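Local structure of acyl-CoA dehydrogenase (Geobacillus kaustophilus, 2PG0) at residues W328-A333 and V364-A369; Q269-R274 and K279-F284; Q112-K117 and A227-G232. The protein binds FAD and probably catalyses alpha-beta dehydrogenation of acyl thioesters, as acyl-CoA dehydrogenases do. All coordinates share one frame; numbering follows the deposited sequence.

Contact 1 of 3, residues W328-A333 and V364-A369; sequences WITEMA and VSAIYA. With FAD (flavin-adenine dinucleotide), chain C.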
# COMPACT_ATOMS: atom_id res chain seq x y z
N TRP A 328 10.49 9.25 -4.44
CA TRP A 328 9.03 9.25 -4.36
C TRP A 328 8.37 9.34 -5.74
O TRP A 328 7.42 8.62 -6.01
CB TRP A 328 8.51 10.34 -3.43
CG TRP A 328 7.06 10.15 -3.12
CD1 TRP A 328 6.53 9.43 -2.08
CD2 TRP A 328 5.95 10.66 -3.87
NE1 TRP A 328 5.16 9.47 -2.14
CE2 TRP A 328 4.77 10.22 -3.22
CE3 TRP A 328 5.83 11.46 -5.01
CZ2 TRP A 328 3.50 10.55 -3.68
CZ3 TRP A 328 4.57 11.80 -5.47
CH2 TRP A 328 3.41 11.34 -4.80
N ILE A 329 8.90 10.21 -6.60
CA ILE A 329 8.34 10.39 -7.94
C ILE A 329 8.57 9.15 -8.82
O ILE A 329 7.68 8.74 -9.57
CB ILE A 329 8.82 11.69 -8.63
CG1 ILE A 329 8.28 12.91 -7.88
CG2 ILE A 329 8.32 11.76 -10.08
CD1 ILE A 329 8.90 14.26 -8.31
N THR A 330 9.75 8.54 -8.72
CA THR A 330 10.00 7.31 -9.49
C THR A 330 9.08 6.17 -9.05
O THR A 330 8.51 5.48 -9.90
CB THR A 330 11.49 6.89 -9.51
OG1 THR A 330 11.98 6.67 -8.18
CG2 THR A 330 12.35 7.95 -10.24
N GLU A 331 8.90 5.98 -7.73
CA GLU A 331 7.95 4.97 -7.24
C GLU A 331 6.52 5.29 -7.68
O GLU A 331 5.78 4.39 -8.07
CB GLU A 331 8.01 4.80 -5.72
CG GLU A 331 9.31 4.18 -5.20
CD GLU A 331 9.66 2.81 -5.80
OE1 GLU A 331 8.76 2.07 -6.25
OE2 GLU A 331 10.86 2.46 -5.80
N MET A 332 6.16 6.57 -7.63
CA MET A 332 4.82 7.01 -8.03
C MET A 332 4.58 6.72 -9.52
O MET A 332 3.51 6.26 -9.90
CB MET A 332 4.68 8.51 -7.77
CG MET A 332 3.25 8.99 -7.71
SD MET A 332 3.24 10.76 -7.99
CE MET A 332 3.57 10.74 -9.78
N ALA A 333 5.60 6.96 -10.34
CA ALA A 333 5.48 6.73 -11.77
C ALA A 333 5.37 5.24 -12.07
O ALA A 333 4.64 4.83 -12.97
CB ALA A 333 6.66 7.37 -12.51
N VAL A 364 13.35 1.28 -14.20
CA VAL A 364 14.78 1.53 -14.03
C VAL A 364 15.06 2.90 -13.39
O VAL A 364 16.14 3.11 -12.81
CB VAL A 364 15.56 1.32 -15.37
CG1 VAL A 364 15.20 2.38 -16.41
CG2 VAL A 364 17.06 1.32 -15.11
N SER A 365 14.09 3.81 -13.46
CA SER A 365 14.27 5.13 -12.84
C SER A 365 14.45 5.04 -11.32
O SER A 365 15.03 5.93 -10.73
CB SER A 365 13.12 6.08 -13.22
OG SER A 365 11.90 5.71 -12.60
N ALA A 366 13.99 3.94 -10.72
CA ALA A 366 14.14 3.68 -9.28
C ALA A 366 15.53 3.15 -8.93
O ALA A 366 15.90 3.04 -7.76
CB ALA A 366 13.06 2.69 -8.83
N ILE A 367 16.31 2.85 -9.97
CA ILE A 367 17.61 2.21 -9.81
C ILE A 367 18.76 3.17 -10.13
O ILE A 367 19.67 3.33 -9.32
CB ILE A 367 17.71 0.91 -10.66
CG1 ILE A 367 16.71 -0.13 -10.13
CG2 ILE A 367 19.13 0.32 -10.64
CD1 ILE A 367 16.46 -1.30 -11.09
N TYR A 368 18.72 3.82 -11.29
CA TYR A 368 19.86 4.67 -11.67
C TYR A 368 19.82 6.06 -11.02
O TYR A 368 18.80 6.45 -10.43
CB TYR A 368 20.10 4.70 -13.19
CG TYR A 368 18.96 5.18 -14.07
CD1 TYR A 368 18.22 6.33 -13.78
CD2 TYR A 368 18.66 4.50 -15.26
CE1 TYR A 368 17.20 6.78 -14.62
CE2 TYR A 368 17.65 4.94 -16.10
CZ TYR A 368 16.92 6.07 -15.78
OH TYR A 368 15.92 6.49 -16.63
N ALA A 369 20.95 6.78 -11.12
CA ALA A 369 21.22 8.02 -10.39
C ALA A 369 21.22 7.81 -8.87
O ALA A 369 21.07 8.75 -8.09
CB ALA A 369 20.25 9.14 -10.80
PA FAD C . 23.83 -2.66 -6.16
O1A FAD C . 24.61 -3.94 -6.23
O2A FAD C . 24.63 -1.49 -5.64
O5B FAD C . 22.51 -2.88 -5.24
C5B FAD C . 21.62 -3.95 -5.51
C4B FAD C . 20.39 -3.79 -4.62
O4B FAD C . 20.81 -3.80 -3.26
C3B FAD C . 19.71 -2.44 -4.86
O3B FAD C . 18.31 -2.56 -4.75
C2B FAD C . 20.21 -1.58 -3.72
O2B FAD C . 19.33 -0.51 -3.41
C1B FAD C . 20.33 -2.63 -2.61
N9A FAD C . 21.23 -2.14 -1.55
C8A FAD C . 22.59 -1.93 -1.64
N7A FAD C . 23.02 -1.46 -0.45
C5A FAD C . 21.96 -1.37 0.39
C6A FAD C . 21.85 -0.95 1.71
N6A FAD C . 22.90 -0.42 2.34
N1A FAD C . 20.60 -0.96 2.31
C2A FAD C . 19.48 -1.38 1.62
N3A FAD C . 19.60 -1.81 0.31
C4A FAD C . 20.83 -1.79 -0.29
N1 FAD C . 26.12 4.16 -13.98
C2 FAD C . 27.03 5.13 -14.36
O2 FAD C . 28.02 5.34 -13.66
N3 FAD C . 26.83 5.86 -15.53
C4 FAD C . 25.72 5.61 -16.32
O4 FAD C . 25.56 6.25 -17.36
C4X FAD C . 24.80 4.63 -15.93
N5 FAD C . 23.68 4.38 -16.71
C5X FAD C . 22.78 3.39 -16.34
C6 FAD C . 21.68 3.15 -17.16
C7 FAD C . 20.76 2.16 -16.81
C7M FAD C . 19.59 1.94 -17.72
C8 FAD C . 20.95 1.43 -15.62
C8M FAD C . 20.00 0.35 -15.17
C9 FAD C . 22.05 1.67 -14.81
C9A FAD C . 22.97 2.66 -15.16
N10 FAD C . 24.08 2.94 -14.36
C10 FAD C . 25.00 3.90 -14.75
C1' FAD C . 24.29 2.23 -13.03
C2' FAD C . 23.28 2.55 -11.92
O2' FAD C . 23.49 3.81 -11.31
C3' FAD C . 23.42 1.45 -10.87
O3' FAD C . 22.77 0.31 -11.40
C4' FAD C . 22.84 1.80 -9.49
O4' FAD C . 23.59 2.81 -8.84
C5' FAD C . 22.77 0.58 -8.57
O5' FAD C . 24.02 -0.09 -8.52
P FAD C . 24.06 -1.67 -8.80
O1P FAD C . 23.36 -1.99 -10.09
O2P FAD C . 25.49 -2.15 -8.79
O3P FAD C . 23.20 -2.34 -7.61
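Thr330 meets Ser365 and Ala366 by van der Waals contact, its methyl set against the hydroxymethyl of the serine. Thr330 CG2 lies 3.3 Å from Ser365 OG and 3.6 Å from Ser365 CB, so the methyl rests alongside the whole serine side chain. Chi1 of 59° sets Thr330 OG1 between its own backbone N and carbonyl carbon; CG2 is thereby turned against the serine, while OG1 faces the next residue, 3.8 Å from Ala366 CA. Glu331 adds a second touch: bent at chi2 (-56°), its chain brings OE2 to 3.8 Å from Ala366 CB.

No hydrogen bond crosses between 328-333 and 364-369. The polar ends are satisfied by neighbours instead: Thr330 OG1 bonds to the carbonyl of Lys326 and to Asn372 ND2, Asn372 also serves Glu331 OE2, Glu331 OE1 forms a salt bridge with Lys334, and Ser365 OG bonds to Ile362 O. Shortened to an alanine, this threonine position is likely to lose the methyl against Ser365 and the threonine acceptor of Asn372 ND2.

Cofactor contacts come from both ends of 364-369. Val364 CG2 lies against the flavin methyl C8M, and Tyr368 meets the same dimethylbenzene end with its ring edge, CD2 being 3.5 Å from FAD C7. One face of that ring has Val364 O 3.7 Å above its centre.

The chemistry implies that the touch between the segments is van der Waals, while hydrogen bonds reach the loop from Lys326 NZ, to Ser365 O, and through Asn372, which meets Thr330, Glu331 and the Ala366 backbone beside the FAD-binding residue Glu373.

Contact 2 of 3, residues Q269-R274 and K279-F284; sequences QYVKQR and KRVSEF. With FAD (flavin-adenine dinucleotide), chain D.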
# COMPACT_ATOMS: atom_id res chain seq x y z
N GLN A 269 -7.47 8.84 -21.75
CA GLN A 269 -8.00 8.83 -23.11
C GLN A 269 -8.51 7.45 -23.50
O GLN A 269 -9.57 7.33 -24.12
CB GLN A 269 -6.97 9.36 -24.11
CG GLN A 269 -6.78 10.90 -24.01
CD GLN A 269 -8.10 11.67 -23.84
OE1 GLN A 269 -9.01 11.56 -24.68
NE2 GLN A 269 -8.21 12.45 -22.76
N TYR A 270 -7.78 6.40 -23.13
CA TYR A 270 -8.21 5.04 -23.45
C TYR A 270 -9.55 4.67 -22.82
O TYR A 270 -10.46 4.22 -23.51
CB TYR A 270 -7.15 3.99 -23.10
CG TYR A 270 -7.57 2.62 -23.57
CD1 TYR A 270 -7.43 2.26 -24.91
CD2 TYR A 270 -8.14 1.69 -22.69
CE1 TYR A 270 -7.82 1.01 -25.37
CE2 TYR A 270 -8.55 0.43 -23.14
CZ TYR A 270 -8.38 0.10 -24.48
OH TYR A 270 -8.78 -1.13 -24.97
N VAL A 271 -9.67 4.86 -21.50
CA VAL A 271 -10.89 4.45 -20.79
C VAL A 271 -12.11 5.31 -21.17
O VAL A 271 -13.25 4.85 -21.06
CB VAL A 271 -10.69 4.37 -19.24
CG1 VAL A 271 -9.65 3.30 -18.89
CG2 VAL A 271 -10.33 5.73 -18.64
N LYS A 272 -11.86 6.53 -21.64
CA LYS A 272 -12.94 7.41 -22.10
C LYS A 272 -13.55 6.93 -23.43
O LYS A 272 -14.73 7.21 -23.71
CB LYS A 272 -12.46 8.86 -22.20
CG LYS A 272 -12.42 9.57 -20.85
CD LYS A 272 -12.00 11.04 -20.97
CE LYS A 272 -13.14 11.91 -21.50
NZ LYS A 272 -12.80 13.37 -21.44
N GLN A 273 -12.77 6.20 -24.22
CA GLN A 273 -13.22 5.72 -25.53
C GLN A 273 -13.58 4.23 -25.58
O GLN A 273 -14.18 3.76 -26.55
CB GLN A 273 -12.19 6.04 -26.62
CG GLN A 273 -11.73 7.50 -26.70
CD GLN A 273 -12.84 8.49 -27.06
OE1 GLN A 273 -13.29 9.27 -26.21
NE2 GLN A 273 -13.27 8.46 -28.33
N ARG A 274 -13.19 3.48 -24.55
CA ARG A 274 -13.47 2.05 -24.50
C ARG A 274 -14.84 1.80 -23.87
O ARG A 274 -15.14 2.34 -22.81
CB ARG A 274 -12.38 1.32 -23.70
CG ARG A 274 -12.60 -0.18 -23.53
CD ARG A 274 -12.49 -0.92 -24.86
NE ARG A 274 -12.55 -2.37 -24.70
CZ ARG A 274 -12.54 -3.23 -25.72
NH1 ARG A 274 -12.47 -2.78 -26.97
NH2 ARG A 274 -12.59 -4.54 -25.48
N LYS A 279 -21.44 0.97 -21.17
CA LYS A 279 -20.87 2.19 -20.60
C LYS A 279 -19.46 2.40 -21.13
O LYS A 279 -18.78 1.44 -21.48
CB LYS A 279 -20.77 2.09 -19.08
CG LYS A 279 -22.08 2.08 -18.32
CD LYS A 279 -21.84 2.27 -16.83
CE LYS A 279 -23.13 2.09 -16.05
NZ LYS A 279 -22.99 2.55 -14.64
N ARG A 280 -19.01 3.65 -21.14
CA ARG A 280 -17.59 3.94 -21.27
C ARG A 280 -16.93 3.42 -19.98
O ARG A 280 -17.52 3.50 -18.90
CB ARG A 280 -17.34 5.44 -21.45
CG ARG A 280 -17.82 6.00 -22.79
CD ARG A 280 -17.74 7.53 -22.85
NE ARG A 280 -18.72 8.20 -21.99
CZ ARG A 280 -18.41 8.92 -20.93
NH1 ARG A 280 -17.14 9.10 -20.58
NH2 ARG A 280 -19.37 9.49 -20.20
N VAL A 281 -15.73 2.86 -20.11
CA VAL A 281 -15.02 2.32 -18.95
C VAL A 281 -14.79 3.42 -17.90
O VAL A 281 -14.85 3.16 -16.69
CB VAL A 281 -13.71 1.60 -19.36
CG1 VAL A 281 -12.88 1.22 -18.14
CG2 VAL A 281 -14.03 0.33 -20.18
N SER A 282 -14.58 4.64 -18.37
CA SER A 282 -14.39 5.82 -17.51
C SER A 282 -15.63 6.17 -16.66
O SER A 282 -15.56 7.04 -15.79
CB SER A 282 -13.99 7.02 -18.36
OG SER A 282 -14.99 7.34 -19.31
N GLU A 283 -16.76 5.50 -16.91
CA GLU A 283 -18.00 5.75 -16.16
C GLU A 283 -18.14 4.88 -14.91
O GLU A 283 -18.97 5.15 -14.04
CB GLU A 283 -19.22 5.60 -17.07
CG GLU A 283 -19.32 6.65 -18.17
CD GLU A 283 -20.55 6.46 -19.02
OE1 GLU A 283 -21.66 6.75 -18.53
OE2 GLU A 283 -20.42 6.01 -20.18
N PHE A 284 -17.32 3.83 -14.80
CA PHE A 284 -17.36 2.98 -13.61
C PHE A 284 -16.65 3.68 -12.47
O PHE A 284 -15.58 4.28 -12.67
CB PHE A 284 -16.74 1.60 -13.90
CG PHE A 284 -17.52 0.81 -14.91
CD1 PHE A 284 -18.74 0.25 -14.56
CD2 PHE A 284 -17.06 0.67 -16.21
CE1 PHE A 284 -19.49 -0.48 -15.50
CE2 PHE A 284 -17.79 -0.04 -17.16
CZ PHE A 284 -19.01 -0.62 -16.81
PA FAD D . -11.73 -4.85 -21.35
O1A FAD D . -11.96 -3.87 -22.48
O2A FAD D . -12.88 -5.79 -21.08
O5B FAD D . -11.40 -4.04 -20.00
C5B FAD D . -10.30 -3.16 -19.95
C4B FAD D . -10.19 -2.61 -18.54
O4B FAD D . -11.43 -2.03 -18.20
C3B FAD D . -9.92 -3.72 -17.52
O3B FAD D . -8.71 -3.48 -16.87
C2B FAD D . -10.97 -3.56 -16.46
O2B FAD D . -10.31 -3.06 -15.32
C1B FAD D . -11.82 -2.39 -16.90
N9A FAD D . -13.26 -2.70 -16.77
C8A FAD D . -14.12 -3.26 -17.68
N7A FAD D . -15.35 -3.35 -17.13
C5A FAD D . -15.29 -2.84 -15.87
C6A FAD D . -16.23 -2.68 -14.86
N6A FAD D . -17.50 -3.02 -15.05
N1A FAD D . -15.84 -2.13 -13.66
C2A FAD D . -14.54 -1.73 -13.44
N3A FAD D . -13.61 -1.88 -14.44
C4A FAD D . -13.98 -2.43 -15.63
N1 FAD D . -9.18 -14.68 -24.47
C2 FAD D . -9.74 -15.87 -24.89
O2 FAD D . -10.95 -15.95 -25.09
N3 FAD D . -8.93 -16.98 -25.10
C4 FAD D . -7.57 -16.89 -24.89
O4 FAD D . -6.86 -17.88 -25.09
C4X FAD D . -7.00 -15.69 -24.46
N5 FAD D . -5.63 -15.59 -24.24
C5X FAD D . -5.07 -14.39 -23.84
C6 FAD D . -3.69 -14.31 -23.65
C7 FAD D . -3.11 -13.12 -23.24
C7M FAD D . -1.62 -13.09 -23.05
C8 FAD D . -3.92 -11.99 -23.03
C8M FAD D . -3.37 -10.68 -22.59
C9 FAD D . -5.29 -12.08 -23.23
C9A FAD D . -5.89 -13.27 -23.63
N10 FAD D . -7.27 -13.37 -23.81
C10 FAD D . -7.81 -14.57 -24.25
C1' FAD D . -8.21 -12.22 -23.49
C2' FAD D . -8.32 -11.80 -22.02
O2' FAD D . -9.13 -12.69 -21.28
C3' FAD D . -8.89 -10.38 -21.97
O3' FAD D . -7.86 -9.48 -22.30
C4' FAD D . -9.52 -9.99 -20.62
O4' FAD D . -10.67 -10.78 -20.35
C5' FAD D . -9.95 -8.52 -20.58
O5' FAD D . -10.68 -8.17 -21.73
P FAD D . -10.21 -6.91 -22.61
O1P FAD D . -8.76 -7.06 -22.97
O2P FAD D . -11.10 -6.76 -23.82
O3P FAD D . -10.35 -5.65 -21.60
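Two backbone bonds join Val271 and Arg274 to the chain that returns after the turn. Val281 N donates to Arg274 O at 2.8 Å, with a C=O...N angle of 164° that puts the donor almost in line with the carbonyl bond. Ser282 N reaches Val271 O at 3.0 Å in a different way, from above the carbonyl plane and 57° out of it. Arg274 O is approached a second time by Arg280 CA, 3.3 Å away, in a CA-H...O contact.

Arg280 N is satisfied within its own segment by Glu283 OE2 at 2.9 Å. The same oxygen sits near Arg280 NE, but well out of the guanidinium plane, so the pairing there is one of charge alone. Three other polar ends look to a third subunit: its C-terminal Leu385 O accepts from Arg280 NH1 and Ser282 OG, and its Asp384 O takes Lys272 NZ.

Arg274 turns the other way. With CG anti to the backbone N (chi1 177°) and a bend at chi2, its NE donates to FAD O1A at 2.7 Å, NH2 adds a weak bond to that phosphate oxygen, and NH1 serves Pro132 O of the second subunit. Val281 packs between Val271, Arg274 and the FAD ribose: CG2 touches Arg274 CG, and CG1 meets both FAD O4B and, at 3.9 Å, Val271 CG1. Phe284 lays a ring face under the adenine amine, FAD N6A standing 3.2 Å above its centre.

The arrangement is a helix end followed by a beta hairpin, 275-276 with 279-280; through Arg274, Val281 and Phe284 it contributes to an intersubunit FAD site, as in the acyl-CoA dehydrogenase tetramer.

Contact 3 of 3, residues Q112-K117 and A227-G232; sequences QKWLPK and AYNLLG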
# COMPACT_ATOMS: atom_id res chain seq x y z
N GLN A 112 37.91 25.19 -23.65
CA GLN A 112 38.09 25.63 -25.03
C GLN A 112 38.15 24.44 -25.99
O GLN A 112 37.57 24.48 -27.07
CB GLN A 112 39.35 26.50 -25.16
CG GLN A 112 39.52 27.17 -26.51
CD GLN A 112 38.34 28.04 -26.89
OE1 GLN A 112 37.97 28.97 -26.16
NE2 GLN A 112 37.73 27.76 -28.03
N LYS A 113 38.85 23.38 -25.57
CA LYS A 113 39.01 22.18 -26.39
C LYS A 113 37.72 21.37 -26.55
O LYS A 113 37.48 20.80 -27.61
CB LYS A 113 40.11 21.29 -25.81
CG LYS A 113 40.48 20.12 -26.71
CD LYS A 113 41.89 19.61 -26.43
CE LYS A 113 41.87 18.41 -25.51
NZ LYS A 113 43.09 17.58 -25.74
N TRP A 114 36.90 21.32 -25.50
CA TRP A 114 35.77 20.38 -25.47
C TRP A 114 34.37 20.99 -25.60
O TRP A 114 33.53 20.45 -26.33
CB TRP A 114 35.85 19.47 -24.24
CG TRP A 114 37.01 18.51 -24.27
CD1 TRP A 114 37.49 17.85 -25.37
CD2 TRP A 114 37.80 18.09 -23.16
NE1 TRP A 114 38.55 17.06 -25.01
CE2 TRP A 114 38.76 17.18 -23.66
CE3 TRP A 114 37.80 18.39 -21.79
CZ2 TRP A 114 39.72 16.57 -22.83
CZ3 TRP A 114 38.75 17.78 -20.97
CH2 TRP A 114 39.70 16.88 -21.50
N LEU A 115 34.12 22.10 -24.92
CA LEU A 115 32.77 22.67 -24.87
C LEU A 115 32.14 23.05 -26.22
O LEU A 115 30.97 22.75 -26.45
CB LEU A 115 32.66 23.81 -23.86
CG LEU A 115 32.79 23.41 -22.39
CD1 LEU A 115 32.65 24.65 -21.52
CD2 LEU A 115 31.77 22.34 -21.99
N PRO A 116 32.90 23.71 -27.13
CA PRO A 116 32.27 24.02 -28.42
C PRO A 116 31.68 22.80 -29.15
O PRO A 116 30.57 22.89 -29.68
CB PRO A 116 33.42 24.64 -29.23
CG PRO A 116 34.28 25.27 -28.18
CD PRO A 116 34.27 24.25 -27.06
N LYS A 117 32.39 21.68 -29.14
CA LYS A 117 31.90 20.48 -29.81
C LYS A 117 30.77 19.76 -29.05
O LYS A 117 29.96 19.06 -29.65
CB LYS A 117 33.05 19.53 -30.14
CG LYS A 117 33.88 19.98 -31.34
CD LYS A 117 35.08 19.08 -31.53
CE LYS A 117 36.11 19.71 -32.45
NZ LYS A 117 37.31 18.84 -32.58
N ALA A 227 47.90 12.81 -19.22
CA ALA A 227 47.75 13.43 -17.90
C ALA A 227 46.97 14.75 -17.97
O ALA A 227 46.34 15.15 -16.99
CB ALA A 227 49.11 13.64 -17.26
N TYR A 228 47.04 15.40 -19.13
CA TYR A 228 46.26 16.60 -19.44
C TYR A 228 44.76 16.40 -19.22
O TYR A 228 44.03 17.36 -18.94
CB TYR A 228 46.51 17.00 -20.91
CG TYR A 228 45.62 18.11 -21.43
CD1 TYR A 228 46.05 19.44 -21.43
CD2 TYR A 228 44.34 17.84 -21.95
CE1 TYR A 228 45.23 20.47 -21.91
CE2 TYR A 228 43.52 18.85 -22.42
CZ TYR A 228 43.98 20.17 -22.41
OH TYR A 228 43.18 21.18 -22.88
N ASN A 229 44.30 15.15 -19.35
CA ASN A 229 42.87 14.82 -19.29
C ASN A 229 42.30 14.68 -17.88
O ASN A 229 41.11 14.39 -17.73
CB ASN A 229 42.58 13.55 -20.09
CG ASN A 229 42.57 13.79 -21.59
OD1 ASN A 229 42.94 14.86 -22.06
ND2 ASN A 229 42.14 12.79 -22.34
N LEU A 230 43.14 14.86 -16.87
CA LEU A 230 42.67 14.91 -15.49
C LEU A 230 41.72 16.09 -15.31
O LEU A 230 42.03 17.22 -15.67
CB LEU A 230 43.84 15.02 -14.49
CG LEU A 230 43.45 15.16 -13.01
CD1 LEU A 230 42.81 13.88 -12.48
CD2 LEU A 230 44.65 15.56 -12.16
N LEU A 231 40.54 15.79 -14.77
CA LEU A 231 39.54 16.82 -14.51
C LEU A 231 39.58 17.19 -13.03
O LEU A 231 39.24 16.37 -12.17
CB LEU A 231 38.14 16.32 -14.92
CG LEU A 231 37.00 17.32 -15.12
CD1 LEU A 231 37.32 18.37 -16.18
CD2 LEU A 231 35.73 16.55 -15.49
N GLY A 232 40.01 18.41 -12.75
CA GLY A 232 40.13 18.91 -11.38
C GLY A 232 41.39 18.43 -10.68
O GLY A 232 42.44 18.27 -11.31
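Extended first torsions send Lys113 and Tyr228 toward each other: each has CG anti to its backbone N, with chi1 -172° in the lysine and 172° in the tyrosine. Trp114 and Asn229 instead set CG beside the backbone N. Long side chains are needed, because the closest pair of CA atoms, Lys113 and Asn229, is still 10.9 Å apart.

Lys113 runs obliquely across the tyrosine and bends at chi3, which brings CE to 3.5 Å from Tyr228 CE2. Its NZ is close to the same ring carbon, at 3.6 Å, so both atoms lie against Tyr228 CE2, at an oblique approach to the ring. Trp114 CH2 joins more loosely, 4.4 Å from Tyr228 CE2.

The second pairing sets an amide against an indole. Asn229 OD1 lies in the plane of the Trp114 ring, at its edge, 3.7 Å from CZ2 and 3.9 Å from CH2. Amide and ring planes are 71° apart, and the two side chains cross at about a right angle. In this position the carbonyl oxygen faces the C-H rim of the benzene ring, an arrangement likely to be mildly favourable electrostatically. The polar ends of both groups are anchored further on: Asn229 ND2 donates to Val191 O, and Trp114 NE1 is bonded to Glu193 OE2.

Those anchors both belong to strand 187-193, which pairs with 230-231 in the mixed sheet. Helix 108-120 packs Trp114 onto Val191 of that strand, and Gln110 on the same helix ties its NE2 to Leu230 O, joining the N-terminal helical region to the beta domain.

Along the chain the order is contact 3, contact 2, contact 1, and none of them touches another. Contacts 2 and 3 are farthest apart, with centres about 55 Å from each other and on opposite sides of the chain's centre; contact 1 is about 29 Å from contact 2 and about 32 Å from contact 3, centre to centre. Contact 3 brings helix 108-120 to the 3-10 turn just before strand 230-231, after which helix 237-273 leads to contact 2. Contacts 1 and 2 both belong to the C-terminal domain, yet they meet different FAD molecules, chain C and chain D. One chain thus contributes to separate cofactor sites, consistent with pockets completed between subunits, whereas contact 3 lies away from them.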